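Long-range contact in hypothetical protein (Thermococcus kodakarensis, PDB 2PBZ), which binds ATP and is probably a PurP-type, ATP-grasp-related ligase that forms a carbon-nitrogen bond in the making of IMP, a step of purine biosynthesis: residues Phe92-Leu106 with Ser259-Gly271. Residues are numbered along the deposited sequence; the frame is centred on the assembly and turned at random.
Sequences FLKWETTFELQDKAL and SFKAIGIASRIDG
Ser267 lays its CB squarely over the Phe92 ring, a CH-pi contact 3.6 Å from CB to the ring centroid. The contact joins a segment of a Rossmann-clan family to a strand of what is probably an ATP-grasp domain. Strand 261-266, outermost in an antiparallel sheet within the chain, is crossed by helix 99-106 at 103°. Phe92 has CG anti to its own N (chi1 177°), which carries the ring beneath Ser267. Phe234 and Met238 of helix 224-241 also touch this ring. Ser267 OG donates to Leu93 O at 2.8 Å, from above the carbonyl plane.

Glu96 reaches the end of the strand with an extended chain and divides its carboxylate. OE1 takes a weak hydrogen bond from Ser267 N. OE2 forms a salt bridge with Arg268 NE at 2.7 Å through its syn lone pair. The carboxylate and guanidinium planes are 58° apart, so this is no flat two-pronged pair. Arg268 NH1 donates to Ile269 O and holds the guanidinium against its own loop. With Arg268 replaced by an alanine, the Glu96 carboxylate is likely to lose its charge partner, and Leu93 CD2 the neighbouring CG but not CB.

From the helix, Gln102 CG rests on Ile265 CG1; just before it, Trp95 O is met by Ile265 CD1. Ile263 and Gly264 form a classic beta bulge opposite His253. Ile263 points away from the helix and touches the bound ATP, so the strand has helix on one side and nucleotide on the other. Farther along, Leu106 CD2 meets Ala262 CB at 3.9 Å and Ile265 CG2 at 4.0 Å.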
loop_
_atom_site.group_PDB
_atom_site.type_symbol
_atom_site.label_atom_id
_atom_site.label_comp_id
_atom_site.label_asym_id
_atom_site.label_seq_id
_atom_site.Cartn_x
_atom_site.Cartn_y
_atom_site.Cartn_z
ATOM N N PHE A 92 -19.879 22.489 9.717
ATOM C CA PHE A 92 -19.413 21.933 8.451
ATOM C C PHE A 92 -19.779 20.459 8.290
ATOM O O PHE A 92 -20.143 20.016 7.212
ATOM C CB PHE A 92 -17.894 22.122 8.371
ATOM C CG PHE A 92 -17.255 21.528 7.140
ATOM C CD1 PHE A 92 -17.828 21.694 5.878
ATOM C CD2 PHE A 92 -16.038 20.856 7.237
ATOM C CE1 PHE A 92 -17.186 21.197 4.728
ATOM C CE2 PHE A 92 -15.395 20.360 6.099
ATOM C CZ PHE A 92 -15.969 20.530 4.842
ATOM N N LEU A 93 -19.688 19.710 9.378
ATOM C CA LEU A 93 -19.988 18.292 9.361
ATOM C C LEU A 93 -21.233 17.880 8.577
ATOM O O LEU A 93 -21.290 16.768 8.054
ATOM C CB LEU A 93 -20.113 17.780 10.795
ATOM C CG LEU A 93 -18.893 18.010 11.691
ATOM C CD1 LEU A 93 -19.293 17.845 13.146
ATOM C CD2 LEU A 93 -17.778 17.052 11.299
ATOM N N LYS A 94 -22.226 18.762 8.475
ATOM C CA LYS A 94 -23.464 18.411 7.771
ATOM C C LYS A 94 -23.388 18.553 6.253
ATOM O O LYS A 94 -24.225 18.022 5.529
ATOM C CB LYS A 94 -24.627 19.257 8.302
ATOM C CG LYS A 94 -24.420 20.757 8.135
ATOM C CD LYS A 94 -25.697 21.548 8.407
ATOM C CE LYS A 94 -25.464 23.037 8.234
ATOM N NZ LYS A 94 -24.491 23.583 9.216
ATOM N N TRP A 95 -22.373 19.262 5.782
ATOM C CA TRP A 95 -22.207 19.508 4.359
ATOM C C TRP A 95 -21.916 18.315 3.471
ATOM O O TRP A 95 -21.965 18.436 2.247
ATOM C CB TRP A 95 -21.144 20.575 4.149
ATOM C CG TRP A 95 -21.667 21.942 4.456
ATOM C CD1 TRP A 95 -21.871 22.494 5.685
ATOM C CD2 TRP A 95 -22.096 22.922 3.496
ATOM N NE1 TRP A 95 -22.395 23.759 5.552
ATOM C CE2 TRP A 95 -22.549 24.048 4.221
ATOM C CE3 TRP A 95 -22.143 22.954 2.089
ATOM C CZ2 TRP A 95 -23.045 25.200 3.589
ATOM C CZ3 TRP A 95 -22.638 24.106 1.454
ATOM C CH2 TRP A 95 -23.084 25.213 2.211
ATOM N N GLU A 96 -21.618 17.164 4.072
ATOM C CA GLU A 96 -21.342 15.972 3.289
ATOM C C GLU A 96 -22.554 15.056 3.384
ATOM O O GLU A 96 -22.614 14.004 2.737
ATOM C CB GLU A 96 -20.105 15.254 3.831
ATOM C CG GLU A 96 -20.399 14.338 5.002
ATOM C CD GLU A 96 -19.163 13.656 5.560
ATOM O OE1 GLU A 96 -18.309 13.185 4.768
ATOM O OE2 GLU A 96 -19.052 13.569 6.801
ATOM N N THR A 97 -23.538 15.480 4.169
ATOM C CA THR A 97 -24.734 14.680 4.403
ATOM C C THR A 97 -25.819 14.633 3.328
ATOM O O THR A 97 -26.556 13.652 3.246
ATOM C CB THR A 97 -25.386 15.094 5.728
ATOM O OG1 THR A 97 -24.391 15.097 6.765
ATOM C CG2 THR A 97 -26.481 14.106 6.108
ATOM N N THR A 98 -25.928 15.676 2.512
ATOM C CA THR A 98 -26.939 15.707 1.452
ATOM C C THR A 98 -26.381 16.165 0.108
ATOM O O THR A 98 -25.341 16.843 0.034
ATOM C CB THR A 98 -28.092 16.673 1.773
ATOM O OG1 THR A 98 -27.601 18.018 1.727
ATOM C CG2 THR A 98 -28.673 16.387 3.148
ATOM N N PHE A 99 -27.094 15.798 -0.955
ATOM C CA PHE A 99 -26.728 16.195 -2.312
ATOM C C PHE A 99 -26.760 17.721 -2.402
ATOM O O PHE A 99 -25.846 18.347 -2.948
ATOM C CB PHE A 99 -27.737 15.646 -3.315
ATOM C CG PHE A 99 -27.829 14.150 -3.338
ATOM C CD1 PHE A 99 -29.073 13.522 -3.431
ATOM C CD2 PHE A 99 -26.680 13.361 -3.327
ATOM C CE1 PHE A 99 -29.166 12.131 -3.518
ATOM C CE2 PHE A 99 -26.765 11.961 -3.413
ATOM C CZ PHE A 99 -28.002 11.352 -3.509
ATOM N N GLU A 100 -27.828 18.303 -1.864
ATOM C CA GLU A 100 -28.016 19.749 -1.885
ATOM C C GLU A 100 -26.776 20.488 -1.410
ATOM O O GLU A 100 -26.270 21.362 -2.099
ATOM C CB GLU A 100 -29.211 20.138 -1.010
ATOM C CG GLU A 100 -30.534 19.538 -1.461
ATOM C CD GLU A 100 -30.462 18.025 -1.664
ATOM O OE1 GLU A 100 -30.006 17.301 -0.749
ATOM O OE2 GLU A 100 -30.868 17.553 -2.746
ATOM N N LEU A 101 -26.286 20.131 -0.231
ATOM C CA LEU A 101 -25.108 20.779 0.319
ATOM C C LEU A 101 -23.845 20.411 -0.442
ATOM O O LEU A 101 -22.988 21.253 -0.710
ATOM C CB LEU A 101 -24.954 20.408 1.790
ATOM C CG LEU A 101 -26.093 20.881 2.693
ATOM C CD1 LEU A 101 -25.911 20.287 4.086
ATOM C CD2 LEU A 101 -26.111 22.396 2.742
ATOM N N GLN A 102 -23.734 19.137 -0.787
ATOM C CA GLN A 102 -22.569 18.659 -1.509
ATOM C C GLN A 102 -22.421 19.398 -2.829
ATOM O O GLN A 102 -21.342 19.883 -3.154
ATOM C CB GLN A 102 -22.682 17.150 -1.746
ATOM C CG GLN A 102 -21.577 16.354 -1.082
ATOM C CD GLN A 102 -21.640 14.872 -1.403
ATOM O OE1 GLN A 102 -21.808 14.475 -2.569
ATOM N NE2 GLN A 102 -21.482 14.045 -0.381
ATOM N N ASP A 103 -23.514 19.497 -3.577
ATOM C CA ASP A 103 -23.511 20.187 -4.867
ATOM C C ASP A 103 -23.202 21.662 -4.698
ATOM O O ASP A 103 -22.298 22.186 -5.348
ATOM C CB ASP A 103 -24.873 20.056 -5.543
ATOM C CG ASP A 103 -25.202 18.636 -5.901
ATOM O OD1 ASP A 103 -26.372 18.246 -5.703
ATOM O OD2 ASP A 103 -24.302 17.917 -6.383
ATOM N N LYS A 104 -23.961 22.321 -3.827
ATOM C CA LYS A 104 -23.799 23.739 -3.571
ATOM C C LYS A 104 -22.332 24.088 -3.403
ATOM O O LYS A 104 -21.809 24.962 -4.087
ATOM C CB LYS A 104 -24.588 24.123 -2.328
ATOM C CG LYS A 104 -24.598 25.607 -2.012
ATOM C CD LYS A 104 -25.522 25.923 -0.823
ATOM C CE LYS A 104 -26.989 25.551 -1.120
ATOM N NZ LYS A 104 -27.956 25.943 -0.038
ATOM N N ALA A 105 -21.655 23.373 -2.518
ATOM C CA ALA A 105 -20.236 23.622 -2.265
ATOM C C ALA A 105 -19.351 23.328 -3.476
ATOM O O ALA A 105 -18.522 24.153 -3.858
ATOM C CB ALA A 105 -19.766 22.787 -1.069
ATOM N N LEU A 106 -19.515 22.145 -4.067
ATOM C CA LEU A 106 -18.720 21.758 -5.225
ATOM C C LEU A 106 -18.932 22.732 -6.395
ATOM O O LEU A 106 -17.980 23.098 -7.094
ATOM C CB LEU A 106 -19.055 20.313 -5.629
ATOM C CG LEU A 106 -18.488 19.205 -4.720
ATOM C CD1 LEU A 106 -19.115 17.885 -5.074
ATOM C CD2 LEU A 106 -16.968 19.122 -4.863
ATOM N N SER A 259 -9.855 12.819 -16.498
ATOM C CA SER A 259 -10.262 14.222 -16.422
ATOM C C SER A 259 -11.003 14.670 -15.155
ATOM O O SER A 259 -11.739 15.669 -15.211
ATOM C CB SER A 259 -11.150 14.580 -17.610
ATOM O OG SER A 259 -12.443 14.035 -17.431
ATOM N N PHE A 260 -10.851 13.943 -14.044
ATOM C CA PHE A 260 -11.487 14.322 -12.762
ATOM C C PHE A 260 -12.925 14.851 -12.732
ATOM O O PHE A 260 -13.237 15.909 -13.283
ATOM C CB PHE A 260 -10.624 15.357 -12.015
ATOM C CG PHE A 260 -9.419 14.770 -11.334
ATOM C CD1 PHE A 260 -8.196 15.438 -11.348
ATOM C CD2 PHE A 260 -9.500 13.534 -10.691
ATOM C CE1 PHE A 260 -7.075 14.882 -10.738
ATOM C CE2 PHE A 260 -8.379 12.966 -10.072
ATOM C CZ PHE A 260 -7.164 13.644 -10.098
ATOM N N LYS A 261 -13.779 14.113 -12.033
ATOM C CA LYS A 261 -15.179 14.468 -11.842
ATOM C C LYS A 261 -15.393 14.215 -10.350
ATOM O O LYS A 261 -15.087 13.126 -9.858
ATOM C CB LYS A 261 -16.100 13.529 -12.623
ATOM C CG LYS A 261 -15.704 13.262 -14.073
ATOM C CD LYS A 261 -16.153 14.368 -15.006
ATOM C CE LYS A 261 -15.886 13.980 -16.445
ATOM N NZ LYS A 261 -16.315 15.059 -17.380
ATOM N N ALA A 262 -15.897 15.203 -9.620
ATOM C CA ALA A 262 -16.140 15.025 -8.191
ATOM C C ALA A 262 -17.414 14.206 -7.968
ATOM O O ALA A 262 -18.421 14.396 -8.660
ATOM C CB ALA A 262 -16.249 16.378 -7.502
ATOM N N ILE A 263 -17.358 13.284 -7.014
ATOM C CA ILE A 263 -18.506 12.446 -6.710
ATOM C C ILE A 263 -18.973 12.715 -5.289
ATOM O O ILE A 263 -20.082 12.347 -4.919
ATOM C CB ILE A 263 -18.177 10.937 -6.837
ATOM C CG1 ILE A 263 -17.009 10.573 -5.919
ATOM C CG2 ILE A 263 -17.868 10.592 -8.277
ATOM C CD1 ILE A 263 -16.882 9.078 -5.653
ATOM N N GLY A 264 -18.118 13.351 -4.496
ATOM C CA GLY A 264 -18.475 13.661 -3.127
ATOM C C GLY A 264 -17.392 14.325 -2.302
ATOM O O GLY A 264 -16.355 14.725 -2.821
ATOM N N ILE A 265 -17.643 14.449 -1.003
ATOM C CA ILE A 265 -16.693 15.076 -0.091
ATOM C C ILE A 265 -16.774 14.468 1.299
ATOM O O ILE A 265 -17.676 13.699 1.611
ATOM C CB ILE A 265 -16.960 16.595 0.071
ATOM C CG1 ILE A 265 -18.353 16.813 0.687
ATOM C CG2 ILE A 265 -16.837 17.297 -1.267
ATOM C CD1 ILE A 265 -18.595 18.229 1.180
ATOM N N ALA A 266 -15.806 14.821 2.130
ATOM C CA ALA A 266 -15.772 14.358 3.506
ATOM C C ALA A 266 -15.661 15.644 4.293
ATOM O O ALA A 266 -14.704 16.392 4.127
ATOM C CB ALA A 266 -14.554 13.475 3.755
ATOM N N SER A 267 -16.649 15.925 5.126
ATOM C CA SER A 267 -16.606 17.151 5.900
ATOM C C SER A 267 -15.867 16.946 7.208
ATOM O O SER A 267 -15.943 17.778 8.096
ATOM C CB SER A 267 -18.024 17.681 6.148
ATOM O OG SER A 267 -18.864 16.705 6.746
ATOM N N ARG A 268 -15.139 15.836 7.300
ATOM C CA ARG A 268 -14.348 15.483 8.485
ATOM C C ARG A 268 -13.294 14.453 8.099
ATOM O O ARG A 268 -13.185 14.111 6.929
ATOM C CB ARG A 268 -15.259 14.933 9.587
ATOM C CG ARG A 268 -16.411 14.086 9.080
ATOM C CD ARG A 268 -15.928 12.786 8.510
ATOM N NE ARG A 268 -16.998 12.075 7.835
ATOM C CZ ARG A 268 -16.815 10.933 7.195
ATOM N NH1 ARG A 268 -15.606 10.387 7.154
ATOM N NH2 ARG A 268 -17.838 10.335 6.598
ATOM N N ILE A 269 -12.515 13.972 9.063
ATOM C CA ILE A 269 -11.487 12.977 8.768
ATOM C C ILE A 269 -12.137 11.828 8.015
ATOM O O ILE A 269 -13.001 11.130 8.523
ATOM C CB ILE A 269 -10.790 12.489 10.049
ATOM C CG1 ILE A 269 -9.677 11.513 9.685
ATOM C CG2 ILE A 269 -11.795 11.866 11.004
ATOM C CD1 ILE A 269 -8.760 11.232 10.826
ATOM N N ASP A 270 -11.696 11.654 6.780
ATOM C CA ASP A 270 -12.242 10.680 5.856
ATOM C C ASP A 270 -12.251 9.177 6.151
ATOM O O ASP A 270 -13.264 8.502 5.899
ATOM C CB ASP A 270 -11.625 10.935 4.485
ATOM C CG ASP A 270 -11.997 9.891 3.489
ATOM O OD1 ASP A 270 -11.348 8.822 3.499
ATOM O OD2 ASP A 270 -12.947 10.134 2.715
ATOM N N GLY A 271 -11.157 8.633 6.662
ATOM C CA GLY A 271 -11.154 7.204 6.924
ATOM C C GLY A 271 -10.103 6.535 6.057
ATOM O O GLY A 271 -9.436 5.583 6.479
#